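Local coordinates for E3 SUMO-protein ligase SIZ1 (Saccharomyces cerevisiae, PDB 3I2D) that acts as an E3 ligase in SUMO conjugation, mediating attachment of SUMO/Smt3 to septins and PCNA, at residues I76-P81 with G199-M204; S123-P128 with K193-F198; P140-L145 with I187-T192. All blocks are in the same frame, centred on the assembly; numbering follows the deposited sequence.

All three contacts lie in the PINIT domain, apart from the zinc-bearing SP-RING. They pair early strands with one late run: 140-145 meets 187-192, 123-128 meets 193-198 and 76-81 meets 199-204, so contact 3 lies within the span of contact 2, and contact 2 within that of contact 1. Contacts 1 and 2, centres about 18 Å apart, flank strand 195-204 in one antiparallel sheet; contact 3 belongs to a second sheet, its centre about 12 Å from contact 2 and 23 Å from contact 1. Pro-140 packs on Tyr-195 and Ser-123 where contacts 2 and 3 meet, and Leu-79 touches Phe-198 between contacts 1 and 2. The last strands thus tie two sheets into one domain.

Contact 1: residues I76-P81 with G199-M204; sequences IQRLIP and GYIVEM
An antiparallel strand pairing interrupted by a classic beta bulge joins Ile-76 to Ile-80 with Gly-199 to Glu-203 in the PINIT domain. The bulge lies at Gln-77 and Arg-78, whose backbone N atoms both donate to Ile-201 O, at 3.0 Å from Gln-77 N and 3.2 Å from Arg-78 N. Both donors lie in the plane of that carbonyl; because two consecutive residues face Ile-201, the register slips by one. Regular pairing resumes with Ile-201 N to Arg-78 O at 2.8 Å and Ile-80 N to Gly-199 O at 3.0 Å.

The Tyr-200 ring carries much of the packing on its face of the sheet. Ile-76 CG2 sits over one face of the ring in a CH-pi contact, 3.6 Å from the centroid and displaced toward the rim. This CG2 is anti to the backbone N, and Ile-76 CD1, at the end of the other branch, touches the CD1-CE1 side of the ring. Arg-78 O lies at the ring edge, in plane, while Leu-79 CD1 meets CE2 of Tyr-200 obliquely. Ile-76 CG1 also packs against Val-202 CG1 at 4.0 Å. Gln-77 NE2 reaches Glu-203 OE1 at 2.9 Å in a weak, bent bond, the amide and carboxylate planes being 79° apart; NE2 also has a weak bond to His-117.

Ile-80 and Ile-201 meet at about a right angle on the other face, where Ile-201 touches Asp-106 and Leu-110 of helix 104-111 and Arg-78 forms a salt bridge with Asp-106. Strand 195-204 is hydrogen-bonded on its far edge to strand 117-125, leaving 74-90 outermost in the sheet.

Contact 2: residues S123-P128 with K193-F198; sequences SGMINP and KEYKLF
Ser-123 to Met-125 run antiparallel to Tyr-195 to Leu-197, with Gly-124 and Lys-196 forming a hydrogen-bonded pair: Lys-196 N donates to Gly-124 O at 2.8 Å and Gly-124 N to Lys-196 O at 3.1 Å. The ladder reaches one step past the strand, where Ile-126 N meets Glu-194 O at 3.0 Å from above the carbonyl plane. Beyond that a water takes over, accepting from Asn-127 N and donating to Glu-194 O, so this oxygen receives two donors as the two segments separate.

Met-125 and Tyr-195 lie side by side and point the same way. CG of Met-125 packs on CE2 of Tyr-195 at 3.7 Å, and its SD makes an oblique Met-aromatic contact, 5.4 Å from the ring centroid. Ser-123 CB rests on Leu-197 CG at 3.9 Å, while its hydroxyl bonds to Gln-138 O. Lys-193 turns at chi3 (61°), which folds CE back from an extended course; its NZ then bonds to Asn-127 O at 3.2 Å, nearly along the C=O axis. An alanine in place of Lys-193 would probably leave Asn-127 O without its ammonium partner and the loop at Asn-127 freer to shift. Lys-196 directs its own NZ to Asn-86 OD1 on strand 74-90.

Inside the sheet the contact rests on backbone pairing and apolar packing, whereas its loop end adds, to one backbone bond, a lysine and a water. The loop after strand 117-125 is therefore tied to the start of strand 195-204 by a charged side chain and a bridging water besides that backbone bond.

Contact 3: residues P140-L145 with I187-T192; sequences PFPNEL and IYAFTT
Glu-144 and Ile-187 form a hydrogen-bonded antiparallel pair that satisfies both backbone groups of each residue. Ile-187 N donates to Glu-144 O at 2.9 Å in a nearly straight bond (173° at the hydrogen), and Glu-144 N returns a bond to Ile-187 O at 2.8 Å. One step outward, a water fills the place of a direct backbone bond: it donates to Pro-142 O at 2.8 Å and accepts from Ala-189 N at 3.0 Å, bridging the segments where they part. As a proline, Pro-142 has no backbone N-H to offer, and a cis peptide precedes it.

Within the 140-145 segment, Asn-143 ND2 bonds to Pro-140 O at 2.9 Å with the acceptor in the amide plane, a bond that spans the cis peptide. In Asn-143 a chi1 of 79° puts CG between the backbone N and the carbonyl carbon, and the amide beyond it turns to Pro-140 O, its end leading away from the other segment.

Apolar contacts complete the junction. Pro-140 touches the other segment at two points, CG against Tyr-188 CB at 4.0 Å and CB against Thr-191 CG2 at 3.9 Å. Pro-142 CD meets Phe-190 CD1 at 4.2 Å, the two side chains crossing at about a right angle.

Glu-144 OE2 makes a salt bridge with Arg-146. On the second segment, Tyr-188 OH bonds to Glu-88 N, and Thr-191 OG1 to Glu-88 O and Thr-90 N, linking it to strand 74-90. Strand 182-191 lies between 143-147 and 93-100 in its sheet, while Pro-140 packs against Val-87 of the other sheet.

Contact 1: residues I76-P81 with G199-M204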
loop_
_atom_site.group_PDB
_atom_site.type_symbol
_atom_site.label_atom_id
_atom_site.label_comp_id
_atom_site.label_asym_id
_atom_site.label_seq_id
_atom_site.Cartn_x
_atom_site.Cartn_y
_atom_site.Cartn_z
ATOM N N ILE A 76 -8.814 7.013 -0.066
ATOM C CA ILE A 76 -10.222 7.149 0.280
ATOM C C ILE A 76 -10.644 8.561 -0.108
ATOM O O ILE A 76 -10.109 9.547 0.406
ATOM C CB ILE A 76 -10.440 6.901 1.778
ATOM C CG1 ILE A 76 -10.191 5.425 2.083
ATOM C CG2 ILE A 76 -11.840 7.296 2.173
ATOM C CD1 ILE A 76 -10.319 5.073 3.551
ATOM N N GLN A 77 -11.595 8.644 -1.032
ATOM C CA GLN A 77 -12.068 9.920 -1.547
ATOM C C GLN A 77 -13.399 10.364 -0.973
ATOM O O GLN A 77 -13.493 11.447 -0.397
ATOM C CB GLN A 77 -12.194 9.826 -3.057
ATOM C CG GLN A 77 -11.504 10.913 -3.832
ATOM C CD GLN A 77 -11.343 10.517 -5.284
ATOM O OE1 GLN A 77 -12.327 10.230 -5.974
ATOM N NE2 GLN A 77 -10.099 10.484 -5.757
ATOM N N ARG A 78 -14.425 9.534 -1.136
ATOM C CA ARG A 78 -15.761 9.871 -0.644
ATOM C C ARG A 78 -16.381 8.739 0.138
ATOM O O ARG A 78 -16.137 7.571 -0.148
ATOM C CB ARG A 78 -16.698 10.169 -1.810
ATOM C CG ARG A 78 -17.649 11.321 -1.587
ATOM C CD ARG A 78 -17.050 12.616 -2.119
ATOM N NE ARG A 78 -16.502 12.442 -3.467
ATOM C CZ ARG A 78 -17.181 11.956 -4.507
ATOM N NH1 ARG A 78 -18.452 11.585 -4.371
ATOM N NH2 ARG A 78 -16.583 11.835 -5.689
ATOM N N LEU A 79 -17.194 9.086 1.123
ATOM C CA LEU A 79 -17.894 8.075 1.897
ATOM C C LEU A 79 -19.322 8.008 1.390
ATOM O O LEU A 79 -19.984 9.036 1.291
ATOM C CB LEU A 79 -17.949 8.428 3.388
ATOM C CG LEU A 79 -18.852 7.430 4.147
ATOM C CD1 LEU A 79 -18.021 6.561 5.086
ATOM C CD2 LEU A 79 -19.915 8.171 4.923
ATOM N N ILE A 80 -19.788 6.816 1.041
ATOM C CA ILE A 80 -21.176 6.640 0.620
ATOM C C ILE A 80 -21.856 6.434 1.981
ATOM O O ILE A 80 -21.881 5.328 2.523
ATOM C CB ILE A 80 -21.329 5.410 -0.281
ATOM C CG1 ILE A 80 -20.584 5.651 -1.589
ATOM C CG2 ILE A 80 -22.785 5.155 -0.573
ATOM C CD1 ILE A 80 -20.714 4.512 -2.552
ATOM N N PRO A 81 -22.431 7.517 2.533
ATOM C CA PRO A 81 -23.119 7.621 3.827
ATOM C C PRO A 81 -24.035 6.478 4.212
ATOM O O PRO A 81 -23.968 5.974 5.334
ATOM C CB PRO A 81 -23.855 8.946 3.712
ATOM C CG PRO A 81 -24.252 8.951 2.278
ATOM C CD PRO A 81 -22.976 8.520 1.597
ATOM N N GLY A 199 -18.439 2.199 3.473
ATOM C CA GLY A 199 -18.359 2.103 2.030
ATOM C C GLY A 199 -17.679 3.370 1.570
ATOM O O GLY A 199 -18.116 4.465 1.906
ATOM N N TYR A 200 -16.589 3.233 0.832
ATOM C CA TYR A 200 -15.857 4.398 0.346
ATOM C C TYR A 200 -15.560 4.264 -1.137
ATOM O O TYR A 200 -15.271 3.159 -1.628
ATOM C CB TYR A 200 -14.493 4.539 1.036
ATOM C CG TYR A 200 -14.491 4.951 2.491
ATOM C CD1 TYR A 200 -13.966 4.108 3.470
ATOM C CD2 TYR A 200 -14.917 6.217 2.881
ATOM C CE1 TYR A 200 -13.855 4.520 4.804
ATOM C CE2 TYR A 200 -14.809 6.636 4.208
ATOM C CZ TYR A 200 -14.275 5.782 5.161
ATOM O OH TYR A 200 -14.148 6.205 6.466
ATOM N N ILE A 201 -15.643 5.388 -1.846
ATOM C CA ILE A 201 -15.263 5.415 -3.252
ATOM C C ILE A 201 -13.791 5.777 -3.079
ATOM O O ILE A 201 -13.463 6.802 -2.476
ATOM C CB ILE A 201 -15.976 6.532 -4.050
ATOM C CG1 ILE A 201 -17.416 6.131 -4.348
ATOM C CG2 ILE A 201 -15.277 6.751 -5.371
ATOM C CD1 ILE A 201 -18.200 7.191 -5.063
ATOM N N VAL A 202 -12.904 4.916 -3.554
ATOM C CA VAL A 202 -11.481 5.175 -3.421
ATOM C C VAL A 202 -10.856 5.303 -4.790
ATOM O O VAL A 202 -11.384 4.797 -5.790
ATOM C CB VAL A 202 -10.752 4.028 -2.663
ATOM C CG1 VAL A 202 -11.427 3.768 -1.300
ATOM C CG2 VAL A 202 -10.750 2.764 -3.519
ATOM N N GLU A 203 -9.725 5.986 -4.831
ATOM C CA GLU A 203 -9.025 6.159 -6.078
ATOM C C GLU A 203 -7.848 5.201 -6.131
ATOM O O GLU A 203 -7.000 5.189 -5.237
ATOM C CB GLU A 203 -8.514 7.596 -6.228
ATOM C CG GLU A 203 -7.841 7.840 -7.589
ATOM C CD GLU A 203 -7.271 9.239 -7.754
ATOM O OE1 GLU A 203 -8.063 10.206 -7.808
ATOM O OE2 GLU A 203 -6.027 9.363 -7.830
ATOM N N MET A 204 -7.809 4.396 -7.186
ATOM C CA MET A 204 -6.727 3.454 -7.389
ATOM C C MET A 204 -5.477 4.255 -7.689
ATOM O O MET A 204 -5.497 5.120 -8.569
ATOM C CB MET A 204 -7.008 2.572 -8.599
ATOM C CG MET A 204 -8.246 1.728 -8.512
ATOM S SD MET A 204 -7.980 0.387 -7.378
ATOM C CE MET A 204 -8.315 1.224 -5.806
#

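Contact 2: residues S123-P128 with K193-F198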
loop_
_atom_site.group_PDB
_atom_site.type_symbol
_atom_site.label_atom_id
_atom_site.label_comp_id
_atom_site.label_asym_id
_atom_site.label_seq_id
_atom_site.Cartn_x
_atom_site.Cartn_y
_atom_site.Cartn_z
ATOM N N SER A 123 -13.879 -2.837 6.908
ATOM C CA SER A 123 -14.397 -3.358 8.147
ATOM C C SER A 123 -13.329 -3.217 9.199
ATOM O O SER A 123 -12.159 -3.372 8.912
ATOM C CB SER A 123 -14.769 -4.819 7.987
ATOM O OG SER A 123 -15.225 -5.352 9.213
ATOM N N GLY A 124 -13.733 -2.912 10.420
ATOM C CA GLY A 124 -12.781 -2.779 11.502
ATOM C C GLY A 124 -13.503 -3.071 12.796
ATOM O O GLY A 124 -14.725 -3.089 12.824
ATOM N N MET A 125 -12.774 -3.314 13.872
ATOM C CA MET A 125 -13.440 -3.588 15.139
ATOM C C MET A 125 -13.723 -2.278 15.870
ATOM O O MET A 125 -12.978 -1.316 15.732
ATOM C CB MET A 125 -12.572 -4.467 16.040
ATOM C CG MET A 125 -12.062 -5.726 15.403
ATOM S SD MET A 125 -10.995 -6.561 16.581
ATOM C CE MET A 125 -11.869 -8.097 16.736
ATOM N N ILE A 126 -14.802 -2.250 16.644
ATOM C CA ILE A 126 -15.151 -1.073 17.416
ATOM C C ILE A 126 -14.129 -0.920 18.553
ATOM O O ILE A 126 -13.784 0.187 18.955
ATOM C CB ILE A 126 -16.579 -1.196 17.975
ATOM C CG1 ILE A 126 -17.593 -0.780 16.905
ATOM C CG2 ILE A 126 -16.760 -0.289 19.171
ATOM C CD1 ILE A 126 -17.509 -1.558 15.621
ATOM N N ASN A 127 -13.631 -2.041 19.055
ATOM C CA ASN A 127 -12.643 -2.021 20.122
ATOM C C ASN A 127 -11.457 -2.856 19.691
ATOM O O ASN A 127 -11.308 -3.996 20.116
ATOM C CB ASN A 127 -13.242 -2.589 21.414
ATOM C CG ASN A 127 -14.103 -1.573 22.155
ATOM O OD1 ASN A 127 -13.577 -0.672 22.811
ATOM N ND2 ASN A 127 -15.429 -1.702 22.041
ATOM N N PRO A 128 -10.604 -2.306 18.816
ATOM C CA PRO A 128 -9.426 -3.033 18.335
ATOM C C PRO A 128 -8.308 -3.140 19.363
ATOM O O PRO A 128 -8.264 -2.398 20.355
ATOM C CB PRO A 128 -8.986 -2.218 17.123
ATOM C CG PRO A 128 -9.378 -0.824 17.509
ATOM C CD PRO A 128 -10.756 -1.021 18.108
ATOM N N LYS A 193 -16.645 -9.973 19.050
ATOM C CA LYS A 193 -16.395 -8.543 19.090
ATOM C C LYS A 193 -17.311 -7.843 18.095
ATOM O O LYS A 193 -17.855 -8.491 17.213
ATOM C CB LYS A 193 -14.926 -8.289 18.741
ATOM C CG LYS A 193 -14.012 -9.324 19.351
ATOM C CD LYS A 193 -12.600 -8.810 19.602
ATOM C CE LYS A 193 -12.562 -7.636 20.576
ATOM N NZ LYS A 193 -11.157 -7.132 20.720
ATOM N N GLU A 194 -17.503 -6.534 18.254
ATOM C CA GLU A 194 -18.330 -5.766 17.325
ATOM C C GLU A 194 -17.463 -5.186 16.213
ATOM O O GLU A 194 -16.296 -4.878 16.431
ATOM C CB GLU A 194 -19.046 -4.625 18.034
ATOM C CG GLU A 194 -20.355 -5.025 18.670
ATOM C CD GLU A 194 -21.168 -3.828 19.115
ATOM O OE1 GLU A 194 -20.635 -3.021 19.915
ATOM O OE2 GLU A 194 -22.331 -3.696 18.663
ATOM N N TYR A 195 -18.032 -5.050 15.020
ATOM C CA TYR A 195 -17.295 -4.499 13.893
ATOM C C TYR A 195 -18.132 -3.428 13.201
ATOM O O TYR A 195 -19.353 -3.443 13.264
ATOM C CB TYR A 195 -16.965 -5.576 12.858
ATOM C CG TYR A 195 -16.152 -6.752 13.346
ATOM C CD1 TYR A 195 -16.706 -7.711 14.201
ATOM C CD2 TYR A 195 -14.845 -6.937 12.905
ATOM C CE1 TYR A 195 -15.973 -8.828 14.594
ATOM C CE2 TYR A 195 -14.110 -8.038 13.287
ATOM C CZ TYR A 195 -14.675 -8.980 14.128
ATOM O OH TYR A 195 -13.928 -10.069 14.489
ATOM N N LYS A 196 -17.477 -2.500 12.524
ATOM C CA LYS A 196 -18.212 -1.462 11.826
ATOM C C LYS A 196 -17.686 -1.429 10.395
ATOM O O LYS A 196 -16.477 -1.477 10.172
ATOM C CB LYS A 196 -18.014 -0.109 12.524
ATOM C CG LYS A 196 -19.058 0.928 12.171
ATOM C CD LYS A 196 -18.917 2.160 13.047
ATOM C CE LYS A 196 -19.974 3.226 12.735
ATOM N NZ LYS A 196 -21.376 2.779 13.008
ATOM N N LEU A 197 -18.592 -1.379 9.425
ATOM C CA LEU A 197 -18.183 -1.344 8.033
ATOM C C LEU A 197 -18.454 0.022 7.431
ATOM O O LEU A 197 -19.339 0.737 7.885
ATOM C CB LEU A 197 -18.914 -2.421 7.239
ATOM C CG LEU A 197 -18.557 -3.861 7.615
ATOM C CD1 LEU A 197 -19.069 -4.196 9.016
ATOM C CD2 LEU A 197 -19.180 -4.794 6.606
ATOM N N PHE A 198 -17.669 0.388 6.422
ATOM C CA PHE A 198 -17.823 1.662 5.738
ATOM C C PHE A 198 -17.674 1.445 4.249
ATOM O O PHE A 198 -16.887 0.613 3.813
ATOM C CB PHE A 198 -16.755 2.652 6.160
ATOM C CG PHE A 198 -16.765 2.980 7.612
ATOM C CD1 PHE A 198 -16.218 2.104 8.539
ATOM C CD2 PHE A 198 -17.296 4.180 8.054
ATOM C CE1 PHE A 198 -16.199 2.426 9.891
ATOM C CE2 PHE A 198 -17.282 4.510 9.397
ATOM C CZ PHE A 198 -16.734 3.637 10.318
HETATM O O HOH W 1 -14.713 -4.906 19.068
#

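Contact 3: residues P140-L145 with I187-T192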
loop_
_atom_site.group_PDB
_atom_site.type_symbol
_atom_site.label_atom_id
_atom_site.label_comp_id
_atom_site.label_asym_id
_atom_site.label_seq_id
_atom_site.Cartn_x
_atom_site.Cartn_y
_atom_site.Cartn_z
ATOM N N PRO A 140 -15.239 -9.805 10.145
ATOM C CA PRO A 140 -15.412 -10.953 11.038
ATOM C C PRO A 140 -15.382 -12.245 10.211
ATOM O O PRO A 140 -15.816 -12.251 9.067
ATOM C CB PRO A 140 -16.777 -10.697 11.664
ATOM C CG PRO A 140 -17.507 -9.961 10.578
ATOM C CD PRO A 140 -16.456 -8.977 10.114
ATOM N N PHE A 141 -14.852 -13.322 10.789
ATOM C CA PHE A 141 -14.772 -14.615 10.122
ATOM C C PHE A 141 -15.560 -15.635 10.933
ATOM O O PHE A 141 -15.468 -15.671 12.154
ATOM C CB PHE A 141 -13.318 -15.069 10.035
ATOM C CG PHE A 141 -13.128 -16.359 9.292
ATOM C CD1 PHE A 141 -12.858 -16.355 7.921
ATOM C CD2 PHE A 141 -13.201 -17.585 9.962
ATOM C CE1 PHE A 141 -12.658 -17.549 7.230
ATOM C CE2 PHE A 141 -13.004 -18.794 9.279
ATOM C CZ PHE A 141 -12.732 -18.775 7.913
ATOM N N PRO A 142 -16.362 -16.472 10.270
ATOM C CA PRO A 142 -16.589 -16.553 8.821
ATOM C C PRO A 142 -17.613 -15.507 8.360
ATOM O O PRO A 142 -18.389 -14.975 9.164
ATOM C CB PRO A 142 -17.121 -17.968 8.649
ATOM C CG PRO A 142 -18.024 -18.088 9.891
ATOM C CD PRO A 142 -17.182 -17.463 10.998
ATOM N N ASN A 143 -17.625 -15.209 7.068
ATOM C CA ASN A 143 -18.589 -14.248 6.562
ATOM C C ASN A 143 -18.886 -14.485 5.101
ATOM O O ASN A 143 -18.174 -15.206 4.410
ATOM C CB ASN A 143 -18.083 -12.811 6.765
ATOM C CG ASN A 143 -17.051 -12.381 5.719
ATOM O OD1 ASN A 143 -17.347 -12.316 4.534
ATOM N ND2 ASN A 143 -15.840 -12.064 6.168
ATOM N N GLU A 144 -19.975 -13.903 4.644
ATOM C CA GLU A 144 -20.345 -13.993 3.250
ATOM C C GLU A 144 -20.895 -12.644 2.864
ATOM O O GLU A 144 -21.882 -12.186 3.435
ATOM C CB GLU A 144 -21.399 -15.050 3.000
ATOM C CG GLU A 144 -21.811 -15.046 1.551
ATOM C CD GLU A 144 -22.594 -16.267 1.168
ATOM O OE1 GLU A 144 -22.038 -17.384 1.321
ATOM O OE2 GLU A 144 -23.757 -16.102 0.720
ATOM N N LEU A 145 -20.237 -12.003 1.906
ATOM C CA LEU A 145 -20.654 -10.688 1.448
ATOM C C LEU A 145 -21.339 -10.787 0.093
ATOM O O LEU A 145 -20.854 -11.464 -0.824
ATOM C CB LEU A 145 -19.447 -9.760 1.341
ATOM C CG LEU A 145 -19.724 -8.304 0.981
ATOM C CD1 LEU A 145 -20.511 -7.616 2.091
ATOM C CD2 LEU A 145 -18.405 -7.609 0.761
ATOM N N ILE A 187 -23.230 -11.395 5.854
ATOM C CA ILE A 187 -23.697 -12.443 6.730
ATOM C C ILE A 187 -22.502 -12.925 7.537
ATOM O O ILE A 187 -21.492 -13.337 6.970
ATOM C CB ILE A 187 -24.242 -13.621 5.929
ATOM C CG1 ILE A 187 -25.434 -13.160 5.088
ATOM C CG2 ILE A 187 -24.634 -14.748 6.866
ATOM C CD1 ILE A 187 -26.044 -14.266 4.286
ATOM N N TYR A 188 -22.607 -12.858 8.859
ATOM C CA TYR A 188 -21.531 -13.314 9.725
ATOM C C TYR A 188 -22.045 -14.319 10.741
ATOM O O TYR A 188 -23.252 -14.578 10.826
ATOM C CB TYR A 188 -20.905 -12.124 10.435
ATOM C CG TYR A 188 -21.899 -11.260 11.163
ATOM C CD1 TYR A 188 -22.127 -11.421 12.524
ATOM C CD2 TYR A 188 -22.605 -10.270 10.485
ATOM C CE1 TYR A 188 -23.043 -10.600 13.201
ATOM C CE2 TYR A 188 -23.516 -9.450 11.145
ATOM C CZ TYR A 188 -23.734 -9.619 12.503
ATOM O OH TYR A 188 -24.651 -8.825 13.152
ATOM N N ALA A 189 -21.127 -14.881 11.518
ATOM C CA ALA A 189 -21.488 -15.874 12.526
ATOM C C ALA A 189 -20.427 -16.032 13.597
ATOM O O ALA A 189 -19.246 -15.933 13.317
ATOM C CB ALA A 189 -21.725 -17.221 11.861
ATOM N N PHE A 190 -20.855 -16.288 14.827
ATOM C CA PHE A 190 -19.917 -16.521 15.929
ATOM C C PHE A 190 -18.938 -15.385 16.124
ATOM O O PHE A 190 -17.720 -15.568 16.018
ATOM C CB PHE A 190 -19.140 -17.808 15.670
ATOM C CG PHE A 190 -19.951 -18.855 14.986
ATOM C CD1 PHE A 190 -19.451 -19.519 13.872
ATOM C CD2 PHE A 190 -21.223 -19.172 15.447
ATOM C CE1 PHE A 190 -20.203 -20.485 13.225
ATOM C CE2 PHE A 190 -21.988 -20.137 14.808
ATOM C CZ PHE A 190 -21.476 -20.799 13.694
ATOM N N THR A 191 -19.473 -14.214 16.419
ATOM C CA THR A 191 -18.629 -13.064 16.640
ATOM C C THR A 191 -18.516 -12.750 18.135
ATOM O O THR A 191 -19.516 -12.733 18.849
ATOM C CB THR A 191 -19.190 -11.855 15.893
ATOM O OG1 THR A 191 -20.565 -11.658 16.262
ATOM C CG2 THR A 191 -19.100 -12.089 14.403
ATOM N N THR A 192 -17.293 -12.517 18.599
ATOM C CA THR A 192 -17.038 -12.179 20.003
ATOM C C THR A 192 -16.790 -10.681 20.163
ATOM O O THR A 192 -16.726 -10.176 21.274
ATOM C CB THR A 192 -15.797 -12.901 20.557
ATOM O OG1 THR A 192 -14.640 -12.517 19.797
ATOM C CG2 THR A 192 -15.983 -14.411 20.510
HETATM O O HOH W 2 -18.278 -13.902 11.717
#